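Local coordinates for protein DMATS type aromatic prenyltransferase (Micromonospora olivasterospora, PDB 6ZRY) that probably transfers a dimethylallyl group to C6 of the tryptophan indole, as a tryptophan prenyltransferase of the DMATS type with an ABBA-barrel fold, at residues 42-48 with 348-352; 95-99 with 131-135; 239-243 with 274-278. All coordinates share one frame; numbering follows the deposited sequence. Where two conformers were deposited one is given.

From the N terminus, the chain passes helices 6-21 and 26-36 and reaches residues 42-48, whose partner 348-352 comes only after the last strand, 341-346. Interaction 1 therefore closes a loop of 299 residues and joins the loop before the first strand to the tail after the last one, at the surface. Interactions 2 and 3 both fall within that span, one after the other. The first, 95-99 with 131-135, sets helix 88-106 against strand 131-138; the second, 239-243 with 274-278, sets helix 236-247 against strand 273-278. Both reach the same curled antiparallel sheet, on opposite sides of the chain's centre, and each ties an outer helix to that sheet.

Interaction 1: 42-48 with 348-352; sequences RPLYEPP and EAYRV
The ring of Tyr350 carries the pyrrolidine of Pro48 over one face: Pro48 CG stands 3.7 Å from the ring centroid and 8° off the normal, which makes this a CH-pi contact. Pro48 CA lies over the same ring near the phenolic end, 3.7 Å from Tyr350 CZ. At the edge the neighbours are polar, with Glu46 O 3.5 Å from Tyr350 CE1 and water 1 in the ring plane beside the hydroxyl. A second flat group, the guanidinium of Arg42, has water 1 in plane at its edge, through a weak bond from NE. In its plane it also meets Pro47 O, which accepts from both NE and NH2 of Arg42, a side-on grip on a single oxygen with each bond 3.1 Å long. The first three torsions of Arg42 are all near 180°, and this extended chain carries the guanidinium to Pro47 O. On the third, the Tyr45 ring, Pro43 CB lies 3.5 Å above the plane, over its centre.

Residues 43-46 form a type I beta turn, closed by the bond from Glu46 N to Pro43 O, in the loop between helix 26-36 and strand 61-68. The tail after strand 341-346 packs against this loop, and Val6 and His9 of helix 6-21 border the same contact. The polar links between the two segments run through two waters. Water 1 lies 2.7 Å from Tyr350 OH and also meets Pro43 O and Glu46 O, so the phenol is tied to the turn backbone. Water 2 donates to both Leu44 O and Ala349 O, bridging the two main chains. Beside this second bridge, Leu44 CD2 packs 4.0 Å from Ala349 CB. Asp57, further along the same connection, accepts at OD2 from the backbone N of Tyr350 and of Arg351.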
loop_
_atom_site.group_PDB
_atom_site.type_symbol
_atom_site.label_atom_id
_atom_site.label_comp_id
_atom_site.label_asym_id
_atom_site.label_seq_id
_atom_site.Cartn_x
_atom_site.Cartn_y
_atom_site.Cartn_z
ATOM N N ARG A 42 -0.176 -22.974 6.341
ATOM C CA ARG A 42 -1.628 -23.155 6.544
ATOM C C ARG A 42 -2.274 -23.622 5.238
ATOM O O ARG A 42 -2.024 -23.061 4.185
ATOM C CB ARG A 42 -2.242 -21.854 7.025
ATOM C CG ARG A 42 -3.647 -22.007 7.546
ATOM C CD ARG A 42 -4.220 -20.681 7.975
ATOM N NE ARG A 42 -5.593 -20.872 8.371
ATOM C CZ ARG A 42 -5.983 -21.161 9.588
ATOM N NH1 ARG A 42 -5.099 -21.271 10.558
ATOM N NH2 ARG A 42 -7.272 -21.291 9.854
ATOM N N PRO A 43 -3.082 -24.700 5.255
ATOM C CA PRO A 43 -3.776 -25.146 4.040
ATOM C C PRO A 43 -4.757 -24.096 3.489
ATOM O O PRO A 43 -5.441 -23.473 4.270
ATOM C CB PRO A 43 -4.542 -26.402 4.489
ATOM C CG PRO A 43 -3.840 -26.853 5.771
ATOM C CD PRO A 43 -3.308 -25.588 6.417
ATOM N N LEU A 44 -4.821 -23.948 2.159
ATOM C CA LEU A 44 -5.789 -23.055 1.452
ATOM C C LEU A 44 -7.230 -23.475 1.731
ATOM O O LEU A 44 -8.080 -22.616 1.638
ATOM C CB LEU A 44 -5.565 -23.093 -0.060
ATOM C CG LEU A 44 -4.368 -22.357 -0.622
ATOM C CD1 LEU A 44 -4.439 -22.355 -2.138
ATOM C CD2 LEU A 44 -4.289 -20.944 -0.074
ATOM N N TYR A 45 -7.505 -24.749 1.975
ATOM C CA TYR A 45 -8.885 -25.259 2.219
ATOM C C TYR A 45 -9.338 -24.899 3.644
ATOM O O TYR A 45 -10.507 -25.125 3.945
ATOM C CB TYR A 45 -9.006 -26.777 1.956
ATOM C CG TYR A 45 -8.163 -27.684 2.833
ATOM C CD1 TYR A 45 -8.439 -27.860 4.182
ATOM C CD2 TYR A 45 -7.099 -28.406 2.294
ATOM C CE1 TYR A 45 -7.663 -28.696 4.977
ATOM C CE2 TYR A 45 -6.306 -29.235 3.075
ATOM C CZ TYR A 45 -6.592 -29.383 4.423
ATOM O OH TYR A 45 -5.818 -30.200 5.196
ATOM N N GLU A 46 -8.446 -24.409 4.513
ATOM C CA GLU A 46 -8.854 -23.851 5.830
ATOM C C GLU A 46 -9.214 -22.387 5.605
ATOM O O GLU A 46 -8.656 -21.752 4.741
ATOM C CB GLU A 46 -7.751 -24.024 6.886
ATOM C CG GLU A 46 -7.352 -25.477 7.132
ATOM C CD GLU A 46 -8.409 -26.332 7.808
ATOM O OE1 GLU A 46 -9.457 -25.776 8.215
ATOM O OE2 GLU A 46 -8.181 -27.562 7.937
ATOM N N PRO A 47 -10.176 -21.812 6.352
ATOM C CA PRO A 47 -10.475 -20.392 6.225
ATOM C C PRO A 47 -9.279 -19.556 6.634
ATOM O O PRO A 47 -8.342 -20.083 7.224
ATOM C CB PRO A 47 -11.609 -20.156 7.221
ATOM C CG PRO A 47 -11.443 -21.279 8.211
ATOM C CD PRO A 47 -10.973 -22.464 7.393
ATOM N N PRO A 48 -9.263 -18.238 6.328
ATOM C CA PRO A 48 -8.176 -17.370 6.766
ATOM C C PRO A 48 -7.945 -17.481 8.278
ATOM O O PRO A 48 -8.904 -17.573 8.995
ATOM C CB PRO A 48 -8.640 -15.961 6.370
ATOM C CG PRO A 48 -9.623 -16.193 5.250
ATOM C CD PRO A 48 -10.252 -17.536 5.525
ATOM N N GLU A 348 -5.590 -13.548 -4.256
ATOM C CA GLU A 348 -6.821 -14.358 -4.382
ATOM C C GLU A 348 -6.545 -15.785 -3.863
ATOM O O GLU A 348 -6.987 -16.783 -4.507
ATOM C CB GLU A 348 -7.302 -14.402 -5.827
ATOM C CG GLU A 348 -7.690 -13.048 -6.399
ATOM C CD GLU A 348 -8.279 -13.077 -7.809
ATOM O OE1 GLU A 348 -9.179 -12.307 -8.058
ATOM O OE2 GLU A 348 -7.757 -13.849 -8.686
ATOM N N ALA A 349 -5.886 -15.898 -2.724
ATOM C CA ALA A 349 -5.591 -17.202 -2.103
ATOM C C ALA A 349 -6.895 -17.831 -1.575
ATOM O O ALA A 349 -6.947 -19.070 -1.507
ATOM C CB ALA A 349 -4.548 -17.064 -1.027
ATOM N N TYR A 350 -7.896 -17.038 -1.221
ATOM C CA TYR A 350 -9.130 -17.519 -0.542
ATOM C C TYR A 350 -10.367 -17.363 -1.396
ATOM O O TYR A 350 -11.239 -18.225 -1.268
ATOM C CB TYR A 350 -9.319 -16.800 0.790
ATOM C CG TYR A 350 -8.301 -17.201 1.808
ATOM C CD1 TYR A 350 -8.257 -18.504 2.267
ATOM C CD2 TYR A 350 -7.338 -16.317 2.265
ATOM C CE1 TYR A 350 -7.311 -18.917 3.180
ATOM C CE2 TYR A 350 -6.361 -16.714 3.165
ATOM C CZ TYR A 350 -6.352 -18.020 3.634
ATOM O OH TYR A 350 -5.417 -18.407 4.533
ATOM N N ARG A 351 -10.478 -16.287 -2.175
ATOM C CA ARG A 351 -11.708 -15.971 -2.923
ATOM C C ARG A 351 -11.350 -15.210 -4.192
ATOM O O ARG A 351 -10.408 -14.358 -4.144
ATOM C CB ARG A 351 -12.654 -15.172 -2.015
ATOM C CG ARG A 351 -14.053 -15.001 -2.569
ATOM C CD ARG A 351 -15.033 -14.554 -1.508
ATOM N NE ARG A 351 -16.391 -14.474 -2.060
ATOM C CZ ARG A 351 -16.919 -13.418 -2.696
ATOM N NH1 ARG A 351 -16.219 -12.297 -2.859
ATOM N NH2 ARG A 351 -18.159 -13.490 -3.157
ATOM N N VAL A 352 -12.024 -15.534 -5.292
ATOM C CA VAL A 352 -12.091 -14.667 -6.499
ATOM C C VAL A 352 -13.433 -13.966 -6.407
ATOM O O VAL A 352 -14.409 -14.655 -6.462
ATOM C CB VAL A 352 -11.953 -15.475 -7.791
ATOM C CG1 VAL A 352 -12.153 -14.615 -9.033
ATOM C CG2 VAL A 352 -10.623 -16.197 -7.841
HETATM O O HOH W 1 -5.910 -20.977 5.309
HETATM O O HOH W 2 -8.607 -21.082 -0.565
#

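Interaction 2: 95-99 with 131-135; sequences TRGFL and MWCSL
Met131 and Leu99 run past each other in opposite directions, bringing the thioether SD of Met131 to 3.8 Å from Leu99 CD1. The same sulfur of Met131 lies 3.9 Å from Arg96 CB, where the two side chains cross at a slant. Met131 is extended through its first two torsions and bends only at the last (chi3 -72°), which turns CE toward Arg96 CG. The second branch of Leu99, CD2, reaches Cys133 SG at 3.7 Å, so the forked leucine fits between the two sulfurs.

Phe98 offers its edge to the strand: Cys133 SG sits 88° off the ring normal, 5.2 Å from the centroid, in a sulfur-aromatic contact through Phe98 CE2. Leu135 CD2 approaches that edge as well, 4.2 Å from Phe98 CE2. At the start of the segment, Thr95 turns its methyl CG2 toward the strand, 3.6 Å from Met131 O, while its OG1 bonds to Thr81 and Asn91.

The axes of helical segment 95-99 and strand segment 131-135 come within 8.8 Å at an angle of 36°, consistent with a helix of the outer layer laid on the sheet of the ABBA barrel. Met131 and Cys133 point toward the helix; Trp132 between them points away and touches the bound tryptophan. With carbon and sulfur as the main meeting atoms, adhesion across this buried interface rests chiefly on shape and dispersion, while the charged end of Arg96 turns aside to Asp100.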
loop_
_atom_site.group_PDB
_atom_site.type_symbol
_atom_site.label_atom_id
_atom_site.label_comp_id
_atom_site.label_asym_id
_atom_site.label_seq_id
_atom_site.Cartn_x
_atom_site.Cartn_y
_atom_site.Cartn_z
ATOM N N THR A 95 4.862 -9.103 13.446
ATOM C CA THR A 95 5.299 -8.292 12.302
ATOM C C THR A 95 6.568 -7.535 12.696
ATOM O O THR A 95 7.537 -7.533 11.916
ATOM C CB THR A 95 4.148 -7.415 11.795
ATOM O OG1 THR A 95 3.057 -8.263 11.427
ATOM C CG2 THR A 95 4.567 -6.567 10.634
ATOM N N ARG A 96 6.578 -6.907 13.868
ATOM C CA ARG A 96 7.758 -6.148 14.323
ATOM C C ARG A 96 8.930 -7.123 14.513
ATOM O O ARG A 96 10.041 -6.780 14.085
ATOM C CB ARG A 96 7.456 -5.357 15.592
ATOM C CG ARG A 96 8.509 -4.307 15.886
ATOM C CD ARG A 96 8.435 -3.781 17.301
ATOM N NE ARG A 96 9.773 -3.465 17.750
ATOM C CZ ARG A 96 10.095 -3.141 18.990
ATOM N NH1 ARG A 96 11.350 -2.864 19.287
ATOM N NH2 ARG A 96 9.164 -3.095 19.930
ATOM N N GLY A 97 8.667 -8.312 15.082
ATOM C CA GLY A 97 9.664 -9.383 15.220
ATOM C C GLY A 97 10.341 -9.691 13.894
ATOM O O GLY A 97 11.563 -9.704 13.837
ATOM N N PHE A 98 9.562 -9.859 12.832
ATOM C CA PHE A 98 10.093 -10.107 11.475
ATOM C C PHE A 98 10.969 -8.939 11.019
ATOM O O PHE A 98 12.073 -9.159 10.538
ATOM C CB PHE A 98 8.948 -10.351 10.490
ATOM C CG PHE A 98 9.370 -10.317 9.064
ATOM C CD1 PHE A 98 10.171 -11.312 8.542
ATOM C CD2 PHE A 98 8.977 -9.272 8.231
ATOM C CE1 PHE A 98 10.584 -11.263 7.230
ATOM C CE2 PHE A 98 9.371 -9.254 6.908
ATOM C CZ PHE A 98 10.171 -10.240 6.411
ATOM N N LEU A 99 10.436 -7.718 11.090
ATOM C CA LEU A 99 11.150 -6.519 10.631
ATOM C C LEU A 99 12.441 -6.332 11.442
ATOM O O LEU A 99 13.470 -6.025 10.827
ATOM C CB LEU A 99 10.220 -5.299 10.743
ATOM C CG LEU A 99 9.141 -5.231 9.666
ATOM C CD1 LEU A 99 8.090 -4.204 10.017
ATOM C CD2 LEU A 99 9.754 -4.931 8.326
ATOM N N MET A 131 0.732 -2.350 12.678
ATOM C CA MET A 131 1.957 -2.252 11.835
ATOM C C MET A 131 1.878 -3.251 10.674
ATOM O O MET A 131 1.716 -4.465 10.931
ATOM C CB MET A 131 3.206 -2.551 12.666
ATOM C CG MET A 131 4.511 -2.543 11.868
ATOM S SD MET A 131 5.926 -3.056 12.880
ATOM C CE MET A 131 6.119 -1.612 13.922
ATOM N N TRP A 132 2.013 -2.758 9.454
ATOM C CA TRP A 132 2.209 -3.583 8.256
ATOM C C TRP A 132 3.620 -3.346 7.732
ATOM O O TRP A 132 4.271 -2.394 8.145
ATOM C CB TRP A 132 1.157 -3.285 7.184
ATOM C CG TRP A 132 -0.221 -3.808 7.473
ATOM C CD1 TRP A 132 -0.624 -4.594 8.509
ATOM C CD2 TRP A 132 -1.399 -3.509 6.725
ATOM N NE1 TRP A 132 -1.968 -4.845 8.418
ATOM C CE2 TRP A 132 -2.475 -4.165 7.358
ATOM C CE3 TRP A 132 -1.653 -2.744 5.585
ATOM C CZ2 TRP A 132 -3.778 -4.101 6.874
ATOM C CZ3 TRP A 132 -2.943 -2.666 5.111
ATOM C CH2 TRP A 132 -3.998 -3.331 5.755
ATOM N N CYS A 133 4.035 -4.197 6.833
ATOM C CA CYS A 133 5.365 -4.287 6.224
ATOM C C CYS A 133 5.184 -4.097 4.713
ATOM O O CYS A 133 4.213 -4.680 4.202
ATOM C CB CYS A 133 5.902 -5.705 6.503
ATOM S SG CYS A 133 7.450 -6.028 5.712
ATOM N N SER A 134 6.051 -3.331 4.044
ATOM C CA SER A 134 6.211 -3.335 2.564
ATOM C C SER A 134 7.638 -3.794 2.228
ATOM O O SER A 134 8.563 -3.232 2.764
ATOM C CB SER A 134 5.877 -1.981 1.956
ATOM O OG SER A 134 5.959 -2.030 0.563
ATOM N N LEU A 135 7.759 -4.815 1.400
ATOM C CA LEU A 135 9.035 -5.362 0.874
ATOM C C LEU A 135 9.180 -4.833 -0.540
ATOM O O LEU A 135 8.199 -4.948 -1.292
ATOM C CB LEU A 135 8.993 -6.889 0.872
ATOM C CG LEU A 135 8.710 -7.581 2.205
ATOM C CD1 LEU A 135 8.470 -9.058 2.006
ATOM C CD2 LEU A 135 9.835 -7.373 3.171
#

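Interaction 3: 239-243 with 274-278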
loop_
_atom_site.group_PDB
_atom_site.type_symbol
_atom_site.label_atom_id
_atom_site.label_comp_id
_atom_site.label_asym_id
_atom_site.label_seq_id
_atom_site.Cartn_x
_atom_site.Cartn_y
_atom_site.Cartn_z
ATOM N N ILE A 239 -4.506 14.756 -12.327
ATOM C CA ILE A 239 -5.071 13.836 -11.296
ATOM C C ILE A 239 -6.508 13.520 -11.693
ATOM O O ILE A 239 -6.869 12.351 -11.703
ATOM C CB ILE A 239 -4.955 14.401 -9.869
ATOM C CG1 ILE A 239 -3.498 14.559 -9.456
ATOM C CG2 ILE A 239 -5.719 13.534 -8.868
ATOM C CD1 ILE A 239 -3.298 15.496 -8.294
ATOM N N GLU A 240 -7.299 14.538 -12.070
ATOM C CA GLU A 240 -8.706 14.327 -12.511
ATOM C C GLU A 240 -8.760 13.428 -13.740
ATOM O O GLU A 240 -9.624 12.550 -13.751
ATOM C CB GLU A 240 -9.406 15.658 -12.786
ATOM C CG GLU A 240 -9.532 16.469 -11.552
ATOM C CD GLU A 240 -10.647 17.464 -11.563
ATOM O OE1 GLU A 240 -10.827 18.136 -12.645
ATOM O OE2 GLU A 240 -11.338 17.577 -10.503
ATOM N N GLU A 241 -7.886 13.633 -14.731
ATOM C CA GLU A 241 -7.842 12.792 -15.968
ATOM C C GLU A 241 -7.594 11.333 -15.546
ATOM O O GLU A 241 -8.259 10.425 -16.078
ATOM C CB GLU A 241 -6.750 13.259 -16.931
ATOM C CG GLU A 241 -7.136 14.531 -17.694
ATOM C CD GLU A 241 -6.028 15.251 -18.450
ATOM O OE1 GLU A 241 -6.332 16.286 -19.090
ATOM O OE2 GLU A 241 -4.883 14.802 -18.394
ATOM N N PHE A 242 -6.655 11.125 -14.641
ATOM C CA PHE A 242 -6.307 9.781 -14.138
ATOM C C PHE A 242 -7.549 9.150 -13.501
ATOM O O PHE A 242 -7.861 7.968 -13.763
ATOM C CB PHE A 242 -5.150 9.873 -13.158
ATOM C CG PHE A 242 -4.650 8.540 -12.734
ATOM C CD1 PHE A 242 -3.739 7.849 -13.522
ATOM C CD2 PHE A 242 -5.109 7.957 -11.572
ATOM C CE1 PHE A 242 -3.267 6.612 -13.131
ATOM C CE2 PHE A 242 -4.645 6.701 -11.199
ATOM C CZ PHE A 242 -3.720 6.051 -11.976
ATOM N N CYS A 243 -8.256 9.910 -12.685
ATOM C CA CYS A 243 -9.430 9.407 -11.929
ATOM C C CYS A 243 -10.580 9.070 -12.895
ATOM O O CYS A 243 -11.228 8.012 -12.692
ATOM C CB CYS A 243 -9.848 10.389 -10.846
ATOM S SG CYS A 243 -8.734 10.395 -9.422
ATOM N N TYR A 274 3.163 13.374 -4.224
ATOM C CA TYR A 274 1.741 13.028 -4.082
ATOM C C TYR A 274 1.461 11.780 -4.903
ATOM O O TYR A 274 1.926 11.723 -6.043
ATOM C CB TYR A 274 0.849 14.159 -4.571
ATOM C CG TYR A 274 -0.606 13.828 -4.474
ATOM C CD1 TYR A 274 -1.264 13.885 -3.267
ATOM C CD2 TYR A 274 -1.325 13.434 -5.598
ATOM C CE1 TYR A 274 -2.597 13.557 -3.157
ATOM C CE2 TYR A 274 -2.667 13.123 -5.511
ATOM C CZ TYR A 274 -3.297 13.171 -4.291
ATOM O OH TYR A 274 -4.613 12.861 -4.187
ATOM N N SER A 275 0.688 10.849 -4.365
ATOM C CA SER A 275 0.075 9.738 -5.133
ATOM C C SER A 275 -1.418 9.708 -4.881
ATOM O O SER A 275 -1.823 9.974 -3.769
ATOM C CB SER A 275 0.682 8.417 -4.809
ATOM O OG SER A 275 2.049 8.425 -5.159
ATOM N N ILE A 276 -2.178 9.406 -5.908
ATOM C CA ILE A 276 -3.628 9.120 -5.854
ATOM C C ILE A 276 -3.797 7.618 -6.112
ATOM O O ILE A 276 -3.139 7.085 -7.046
ATOM C CB ILE A 276 -4.417 10.016 -6.843
ATOM C CG1 ILE A 276 -5.917 9.736 -6.811
ATOM C CG2 ILE A 276 -3.898 9.931 -8.270
ATOM C CD1 ILE A 276 -6.599 10.121 -5.553
ATOM N N TYR A 277 -4.588 6.961 -5.289
ATOM C CA TYR A 277 -4.850 5.513 -5.350
ATOM C C TYR A 277 -6.318 5.320 -5.607
ATOM O O TYR A 277 -7.146 5.652 -4.760
ATOM C CB TYR A 277 -4.409 4.796 -4.067
ATOM C CG TYR A 277 -2.999 5.088 -3.624
ATOM C CD1 TYR A 277 -2.700 6.278 -2.971
ATOM C CD2 TYR A 277 -1.970 4.192 -3.820
ATOM C CE1 TYR A 277 -1.417 6.590 -2.584
ATOM C CE2 TYR A 277 -0.677 4.470 -3.413
ATOM C CZ TYR A 277 -0.399 5.677 -2.789
ATOM O OH TYR A 277 0.868 5.983 -2.369
ATOM N N VAL A 278 -6.652 4.842 -6.801
ATOM C CA VAL A 278 -8.038 4.519 -7.157
ATOM C C VAL A 278 -8.263 3.035 -6.892
ATOM O O VAL A 278 -7.602 2.182 -7.521
ATOM C CB VAL A 278 -8.342 4.869 -8.622
ATOM C CG1 VAL A 278 -9.764 4.512 -8.994
ATOM C CG2 VAL A 278 -8.057 6.341 -8.911
#
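Tyr274 opens the strand side by meeting Ile239: the CD1 methyl of Ile239 comes 3.7 Å from Tyr274 CE2, approaching the ring obliquely. Ile239 CG1 lies anti to its carbonyl carbon (chi1 -64°), and from there the extended end of the chain carries CD1 to the ring. After Ser275, which faces the other way, Ile276 meets the helix with both branches. Ile276 CG2 lies 4.1 Å from Ile239 CG2 and 4.0 Å from Phe242 CD2, while Ile276 CG1 rests 3.9 Å from Cys243 SG.

Segments 239-243 and 274-278 run at 18° to each other, their axes 9.9 Å apart at closest; they belong to helix 236-247 and strand 273-278, packed as expected for the outer helical layer on the sheet of an ABBA barrel. As in any beta strand, side chains alternate: the CB atoms of Tyr274, Ile276 and Val278 point to the helix, those of Ser275 and Tyr277 away. On that other side Tyr277 touches the bound tryptophan, and its OH bonds to Ser261.

Val278 CG2 is 4.1 Å from Phe242 CE2 and equally near Cys243 SG. Phe242 thus spans two strand residues with neighbouring ring atoms, and Leu332 of strand 327-333 also touches it.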